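Local coordinates for biofilm-associated surface protein (Staphylococcus aureus, PDB 7C7U) that probably switches between a calcium-bound folded state and functional amyloid assembly, so modulating biofilm formation at the staphylococcal cell surface, at residues V433-E444 against E509-K520. Residues are numbered along the deposited sequence; the frame is centred on the assembly and turned at random.
Sequences VGKPQAADITTE and EVNTFEIVDNSK. With CA (calcium ion), chain G.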
ATOM      1  N   VAL A 433      16.122  -9.279   0.777  1.00 35.29           N
ATOM      2  CA  VAL A 433      17.393  -9.980   0.611  1.00 36.48           C
ATOM      3  C   VAL A 433      17.289 -11.320   1.339  1.00 33.82           C
ATOM      4  O   VAL A 433      17.258 -11.356   2.573  1.00 34.30           O
ATOM      5  CB  VAL A 433      18.580  -9.164   1.144  1.00 34.60           C
ATOM      6  CG1 VAL A 433      19.901  -9.985   1.054  1.00 38.08           C
ATOM      7  CG2 VAL A 433      18.702  -7.835   0.405  1.00 38.07           C
ATOM      8  N   GLY A 434      17.260 -12.413   0.583  1.00 37.39           N
ATOM      9  CA  GLY A 434      17.224 -13.747   1.162  1.00 37.36           C
ATOM     10  C   GLY A 434      18.537 -14.225   1.767  1.00 40.06           C
ATOM     11  O   GLY A 434      19.409 -13.426   2.115  1.00 35.41           O
ATOM     12  N   LYS A 435      18.678 -15.536   1.912  1.00 39.05           N
ATOM     13  CA  LYS A 435      19.820 -16.127   2.603  1.00 38.51           C
ATOM     14  C   LYS A 435      20.982 -16.325   1.632  1.00 37.45           C
ATOM     15  O   LYS A 435      20.811 -16.966   0.586  1.00 38.23           O
ATOM     16  CB  LYS A 435      19.431 -17.455   3.228  1.00 37.51           C
ATOM     17  CG  LYS A 435      20.456 -18.047   4.184  1.00 39.49           C
ATOM     18  CD  LYS A 435      19.994 -19.394   4.674  1.00 42.39           C
ATOM     19  CE  LYS A 435      20.885 -19.921   5.784  1.00 48.90           C
ATOM     20  NZ  LYS A 435      20.574 -21.359   6.068  1.00 53.57           N
ATOM     21  N   PRO A 436      22.162 -15.805   1.939  1.00 36.87           N
ATOM     22  CA  PRO A 436      23.295 -16.002   1.032  1.00 38.25           C
ATOM     23  C   PRO A 436      23.688 -17.471   0.980  1.00 36.99           C
ATOM     24  O   PRO A 436      23.477 -18.223   1.934  1.00 37.50           O
ATOM     25  CB  PRO A 436      24.404 -15.146   1.658  1.00 37.39           C
ATOM     26  CG  PRO A 436      24.076 -15.069   3.109  1.00 31.67           C
ATOM     27  CD  PRO A 436      22.551 -15.145   3.198  1.00 39.50           C
ATOM     28  N   GLN A 437      24.258 -17.878  -0.159  1.00 37.56           N
ATOM     29  CA  GLN A 437      24.759 -19.236  -0.363  1.00 37.38           C
ATOM     30  C   GLN A 437      26.164 -19.164  -0.956  1.00 34.72           C
ATOM     31  O   GLN A 437      26.422 -18.378  -1.865  1.00 36.42           O
ATOM     32  CB  GLN A 437      23.846 -20.058  -1.299  1.00 38.26           C
ATOM     33  CG  GLN A 437      22.343 -20.086  -0.911  1.00 38.96           C
ATOM     34  CD  GLN A 437      22.096 -20.921   0.322  1.00 40.76           C
ATOM     35  OE1 GLN A 437      22.918 -21.766   0.672  1.00 39.24           O
ATOM     36  NE2 GLN A 437      20.954 -20.708   0.983  1.00 36.98           N
ATOM     37  N   ALA A 438      27.076 -19.982  -0.440  1.00 35.07           N
ATOM     38  CA  ALA A 438      28.445 -19.981  -0.938  1.00 34.87           C
ATOM     39  C   ALA A 438      28.966 -21.408  -0.887  1.00 34.78           C
ATOM     40  O   ALA A 438      28.817 -22.077   0.137  1.00 38.00           O
ATOM     41  CB  ALA A 438      29.332 -19.045  -0.105  1.00 32.14           C
ATOM     42  N   ALA A 439      29.541 -21.873  -1.992  1.00 36.73           N
ATOM     43  CA  ALA A 439      30.170 -23.186  -2.026  1.00 42.29           C
ATOM     44  C   ALA A 439      31.397 -23.213  -1.125  1.00 37.67           C
ATOM     45  O   ALA A 439      32.100 -22.210  -0.975  1.00 36.07           O
ATOM     46  CB  ALA A 439      30.588 -23.547  -3.452  1.00 41.80           C
ATOM     47  N   ASP A 440      31.640 -24.376  -0.505  1.00 37.50           N
ATOM     48  CA  ASP A 440      32.881 -24.588   0.230  1.00 38.02           C
ATOM     49  C   ASP A 440      34.080 -24.405  -0.705  1.00 36.49           C
ATOM     50  O   ASP A 440      34.003 -24.675  -1.909  1.00 36.83           O
ATOM     51  CB  ASP A 440      32.918 -25.991   0.859  1.00 38.44           C
ATOM     52  CG  ASP A 440      31.831 -26.211   1.910  1.00 42.71           C
ATOM     53  OD1 ASP A 440      31.251 -25.226   2.424  1.00 34.82           O
ATOM     54  OD2 ASP A 440      31.595 -27.390   2.261  1.00 40.44           O
ATOM     55  N   ILE A 441      35.197 -23.926  -0.147  1.00 34.65           N
ATOM     56  CA  ILE A 441      36.447 -23.764  -0.898  1.00 37.78           C
ATOM     57  C   ILE A 441      37.594 -24.417  -0.117  1.00 33.20           C
ATOM     58  O   ILE A 441      37.403 -24.923   0.984  1.00 34.16           O
ATOM     59  CB  ILE A 441      36.755 -22.284  -1.205  1.00 38.29           C
ATOM     60  CG1 ILE A 441      36.919 -21.490   0.088  1.00 34.49           C
ATOM     61  CG2 ILE A 441      35.676 -21.662  -2.106  1.00 36.84           C
ATOM     62  CD1 ILE A 441      37.584 -20.156  -0.152  1.00 31.90           C
ATOM     63  N   THR A 442      38.796 -24.426  -0.708  1.00 35.36           N
ATOM     64  CA  THR A 442      39.970 -24.955  -0.013  1.00 36.49           C
ATOM     65  C   THR A 442      40.902 -23.820   0.407  1.00 35.58           C
ATOM     66  O   THR A 442      40.746 -22.662   0.003  1.00 37.48           O
ATOM     67  CB  THR A 442      40.771 -25.969  -0.857  1.00 35.05           C
ATOM     68  OG1 THR A 442      41.639 -25.279  -1.770  1.00 38.37           O
ATOM     69  CG2 THR A 442      39.870 -26.918  -1.628  1.00 33.07           C
ATOM     70  N   THR A 443      41.889 -24.184   1.233  1.00 33.25           N
ATOM     71  CA  THR A 443      42.929 -23.261   1.670  1.00 32.98           C
ATOM     72  C   THR A 443      43.775 -22.730   0.517  1.00 33.09           C
ATOM     73  O   THR A 443      44.492 -21.749   0.719  1.00 35.72           O
ATOM     74  CB  THR A 443      43.862 -23.936   2.692  1.00 37.59           C
ATOM     75  OG1 THR A 443      44.571 -24.999   2.047  1.00 37.54           O
ATOM     76  CG2 THR A 443      43.099 -24.494   3.919  1.00 34.53           C
ATOM     77  N   GLU A 444      43.704 -23.325  -0.682  1.00 35.07           N
ATOM     78  CA  GLU A 444      44.432 -22.807  -1.841  1.00 37.06           C
ATOM     79  C   GLU A 444      43.599 -21.868  -2.712  1.00 39.23           C
ATOM     80  O   GLU A 444      44.156 -21.210  -3.599  1.00 32.52           O
ATOM     81  CB  GLU A 444      44.955 -23.955  -2.702  1.00 38.65           C
ATOM     82  CG  GLU A 444      46.270 -24.516  -2.159  1.00 42.39           C
ATOM     83  CD  GLU A 444      46.769 -25.718  -2.932  1.00 47.31           C
ATOM     84  OE1 GLU A 444      45.937 -26.384  -3.589  1.00 45.54           O
ATOM     85  OE2 GLU A 444      47.996 -25.995  -2.872  1.00 45.48           O
ATOM     86  N   GLU A 509      22.272 -10.388   6.221  1.00 36.16           N
ATOM     87  CA  GLU A 509      21.848 -11.758   5.961  1.00 35.00           C
ATOM     88  C   GLU A 509      23.090 -12.644   5.919  1.00 40.33           C
ATOM     89  O   GLU A 509      24.054 -12.325   5.211  1.00 39.07           O
ATOM     90  CB  GLU A 509      21.075 -11.839   4.645  1.00 36.20           C
ATOM     91  CG  GLU A 509      19.684 -11.140   4.681  1.00 38.83           C
ATOM     92  CD  GLU A 509      18.683 -11.872   5.578  1.00 38.97           C
ATOM     93  OE1 GLU A 509      17.491 -11.525   5.560  1.00 44.57           O
ATOM     94  OE2 GLU A 509      19.081 -12.807   6.302  1.00 41.04           O
ATOM     95  N   VAL A 510      23.078 -13.743   6.690  1.00 38.97           N
ATOM     96  CA  VAL A 510      24.273 -14.548   6.924  1.00 39.11           C
ATOM     97  C   VAL A 510      24.023 -16.007   6.555  1.00 39.66           C
ATOM     98  O   VAL A 510      22.901 -16.520   6.628  1.00 36.55           O
ATOM     99  CB  VAL A 510      24.762 -14.468   8.393  1.00 42.94           C
ATOM    100  CG1 VAL A 510      25.284 -13.078   8.730  1.00 42.03           C
ATOM    101  CG2 VAL A 510      23.652 -14.892   9.355  1.00 40.12           C
ATOM    102  N   ASN A 511      25.106 -16.675   6.165  1.00 34.54           N
ATOM    103  CA  ASN A 511      25.187 -18.126   6.086  1.00 36.05           C
ATOM    104  C   ASN A 511      26.636 -18.486   6.399  1.00 40.76           C
ATOM    105  O   ASN A 511      27.506 -17.610   6.449  1.00 38.52           O
ATOM    106  CB  ASN A 511      24.741 -18.635   4.705  1.00 35.75           C
ATOM    107  CG  ASN A 511      24.358 -20.108   4.703  1.00 36.60           C
ATOM    108  OD1 ASN A 511      24.327 -20.760   5.742  1.00 38.96           O
ATOM    109  ND2 ASN A 511      24.076 -20.638   3.521  1.00 35.72           N
ATOM    110  N   THR A 512      26.897 -19.774   6.624  1.00 38.56           N
ATOM    111  CA  THR A 512      28.259 -20.251   6.841  1.00 39.38           C
ATOM    112  C   THR A 512      28.693 -21.198   5.731  1.00 39.68           C
ATOM    113  O   THR A 512      27.875 -21.885   5.115  1.00 38.44           O
ATOM    114  CB  THR A 512      28.422 -20.954   8.190  1.00 39.46           C
ATOM    115  OG1 THR A 512      27.451 -22.002   8.305  1.00 45.25           O
ATOM    116  CG2 THR A 512      28.258 -19.956   9.336  1.00 42.14           C
ATOM    117  N   PHE A 513      29.999 -21.213   5.473  1.00 34.07           N
ATOM    118  CA  PHE A 513      30.599 -22.141   4.535  1.00 35.44           C
ATOM    119  C   PHE A 513      31.935 -22.578   5.113  1.00 35.76           C
ATOM    120  O   PHE A 513      32.413 -22.025   6.108  1.00 37.69           O
ATOM    121  CB  PHE A 513      30.771 -21.526   3.134  1.00 38.77           C
ATOM    122  CG  PHE A 513      31.785 -20.408   3.067  1.00 38.16           C
ATOM    123  CD1 PHE A 513      31.433 -19.105   3.400  1.00 37.54           C
ATOM    124  CD2 PHE A 513      33.089 -20.661   2.658  1.00 36.78           C
ATOM    125  CE1 PHE A 513      32.368 -18.070   3.325  1.00 36.72           C
ATOM    126  CE2 PHE A 513      34.016 -19.646   2.580  1.00 34.97           C
ATOM    127  CZ  PHE A 513      33.664 -18.347   2.919  1.00 35.92           C
ATOM    128  N   GLU A 514      32.540 -23.580   4.487  1.00 35.33           N
ATOM    129  CA  GLU A 514      33.790 -24.144   4.973  1.00 37.52           C
ATOM    130  C   GLU A 514      34.955 -23.841   4.035  1.00 37.24           C
ATOM    131  O   GLU A 514      34.825 -23.918   2.807  1.00 37.47           O
ATOM    132  CB  GLU A 514      33.656 -25.658   5.161  1.00 35.28           C
ATOM    133  CG  GLU A 514      32.563 -26.031   6.157  1.00 43.97           C
ATOM    134  CD  GLU A 514      32.951 -25.693   7.590  1.00 46.38           C
ATOM    135  OE1 GLU A 514      34.134 -25.902   7.962  1.00 44.35           O
ATOM    136  OE2 GLU A 514      32.077 -25.214   8.340  1.00 45.12           O
ATOM    137  N   ILE A 515      36.086 -23.472   4.628  1.00 33.96           N
ATOM    138  CA  ILE A 515      37.380 -23.525   3.963  1.00 33.11           C
ATOM    139  C   ILE A 515      38.060 -24.789   4.482  1.00 33.87           C
ATOM    140  O   ILE A 515      38.286 -24.929   5.691  1.00 32.20           O
ATOM    141  CB  ILE A 515      38.199 -22.251   4.215  1.00 30.74           C
ATOM    142  CG1 ILE A 515      37.394 -21.041   3.717  1.00 28.51           C
ATOM    143  CG2 ILE A 515      39.570 -22.292   3.497  1.00 24.71           C
ATOM    144  CD1 ILE A 515      38.212 -19.773   3.510  1.00 32.05           C
ATOM    145  N   VAL A 516      38.310 -25.733   3.585  1.00 29.58           N
ATOM    146  CA  VAL A 516      38.734 -27.070   3.968  1.00 33.67           C
ATOM    147  C   VAL A 516      40.198 -27.260   3.579  1.00 37.04           C
ATOM    148  O   VAL A 516      40.768 -26.490   2.807  1.00 34.64           O
ATOM    149  CB  VAL A 516      37.841 -28.154   3.331  1.00 36.27           C
ATOM    150  CG1 VAL A 516      36.357 -27.902   3.686  1.00 31.41           C
ATOM    151  CG2 VAL A 516      38.037 -28.198   1.817  1.00 34.45           C
ATOM    152  N   ASP A 517      40.803 -28.309   4.134  1.00 34.07           N
ATOM    153  CA  ASP A 517      42.140 -28.748   3.751  1.00 34.40           C
ATOM    154  C   ASP A 517      42.253 -28.857   2.232  1.00 36.10           C
ATOM    155  O   ASP A 517      41.346 -29.368   1.569  1.00 35.35           O
ATOM    156  CB  ASP A 517      42.400 -30.107   4.422  1.00 33.48           C
ATOM    157  CG  ASP A 517      43.847 -30.551   4.344  1.00 36.95           C
ATOM    158  OD1 ASP A 517      44.397 -30.620   3.226  1.00 40.76           O
ATOM    159  OD2 ASP A 517      44.413 -30.859   5.415  1.00 35.27           O
ATOM    160  N   ASN A 518      43.380 -28.384   1.669  1.00 35.49           N
ATOM    161  CA  ASN A 518      43.475 -28.342   0.206  1.00 33.86           C
ATOM    162  C   ASN A 518      43.677 -29.721  -0.440  1.00 37.04           C
ATOM    163  O   ASN A 518      43.714 -29.806  -1.675  1.00 39.13           O
ATOM    164  CB  ASN A 518      44.581 -27.372  -0.252  1.00 36.56           C
ATOM    165  CG  ASN A 518      45.998 -27.829   0.128  1.00 41.69           C
ATOM    166  OD1 ASN A 518      46.292 -29.023   0.198  1.00 41.95           O
ATOM    167  ND2 ASN A 518      46.885 -26.859   0.361  1.00 38.45           N
ATOM    168  N   SER A 519      43.816 -30.795   0.337  1.00 36.02           N
ATOM    169  CA  SER A 519      43.763 -32.131  -0.250  1.00 37.14           C
ATOM    170  C   SER A 519      42.339 -32.645  -0.424  1.00 39.63           C
ATOM    171  O   SER A 519      42.161 -33.732  -0.984  1.00 38.57           O
ATOM    172  CB  SER A 519      44.564 -33.124   0.602  1.00 37.46           C
ATOM    173  OG  SER A 519      44.002 -33.254   1.896  1.00 35.69           O
ATOM    174  N   LYS A 520      41.331 -31.887   0.016  1.00 32.59           N
ATOM    175  CA  LYS A 520      39.930 -32.295  -0.064  1.00 40.81           C
ATOM    176  C   LYS A 520      39.244 -31.736  -1.312  1.00 41.16           C
ATOM    177  O   LYS A 520      39.728 -30.801  -1.955  1.00 40.34           O
ATOM    178  CB  LYS A 520      39.170 -31.840   1.173  1.00 36.67           C
ATOM    179  CG  LYS A 520      39.478 -32.649   2.418  1.00 39.67           C
ATOM    180  CD  LYS A 520      38.755 -32.094   3.631  1.00 42.71           C
ATOM    181  CE  LYS A 520      39.126 -32.863   4.892  1.00 47.89           C
ATOM    182  NZ  LYS A 520      38.966 -32.010   6.104  1.00 52.11           N
TER
HETATM  183 CA    CA G1005      15.609 -11.251   4.225  1.00 40.03          CA
HETATM  184  O   HOH W   1      22.542 -22.560   6.841  1.00 52.08           O
HETATM  185  O   HOH W   2      22.969 -23.461   3.180  1.00 39.95           O
HETATM  186  O   HOH W   3      45.398 -27.232   3.384  1.00 36.61           O
HETATM  187  O   HOH W   4      48.235 -29.037  -2.628  1.00 46.33           O
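Val433 and Glu509 meet at a calcium ion, which the backbone O of Val433 and OE1 of Glu509 each bind at 2.3 Å. Asp414, Asp416, Glu423 and Ser430 complete the site. Glu509 bends at chi2 (-69°) to bring its carboxylate back to the metal, while its OE2 forms a salt bridge with Lys418.

Between the two segments, backbone bonds form only at the end away from the calcium, where the chains run parallel. Ile441 N donates to Glu514 O, Val516 N to Ile441 O (2.9 Å), and Thr443 N to Val516 O. Just before this, Asp440 stands in for a backbone acceptor: Glu514 N comes down on its OD1 at 2.9 Å, well out of the carboxylate plane.

Asn511 turns its amide away from its own N (chi1 -161°), letting ND2 donate to Pro436 O at 3.0 Å through a bent bond (142°). Water links the same ND2 to Gln437 OE1. Farther along, Asn518 CB lies against Thr443 OG1 (3.3 Å), a water joins that hydroxyl to Asn518 N, and Thr442 OG1 accepts from Glu444 N in an ST turn.

Ile441 and Ile515 project from the same face of the paired strands and run alongside each other, CG1 to CG1 at 3.7 Å; Ile441 CG1 also sits at the edge of the Phe513 ring.

Strand 437-442, broken at Ala439-Asp440, changes partner: Gln437 bonds to Ser451 of strand 447-451, then Ile441 and Thr442 pair with 509-516, itself flanked by 494-501. This is consistent with the split first strand of an Ig-like beta sandwich, tied here to the preceding calcium-binding loops.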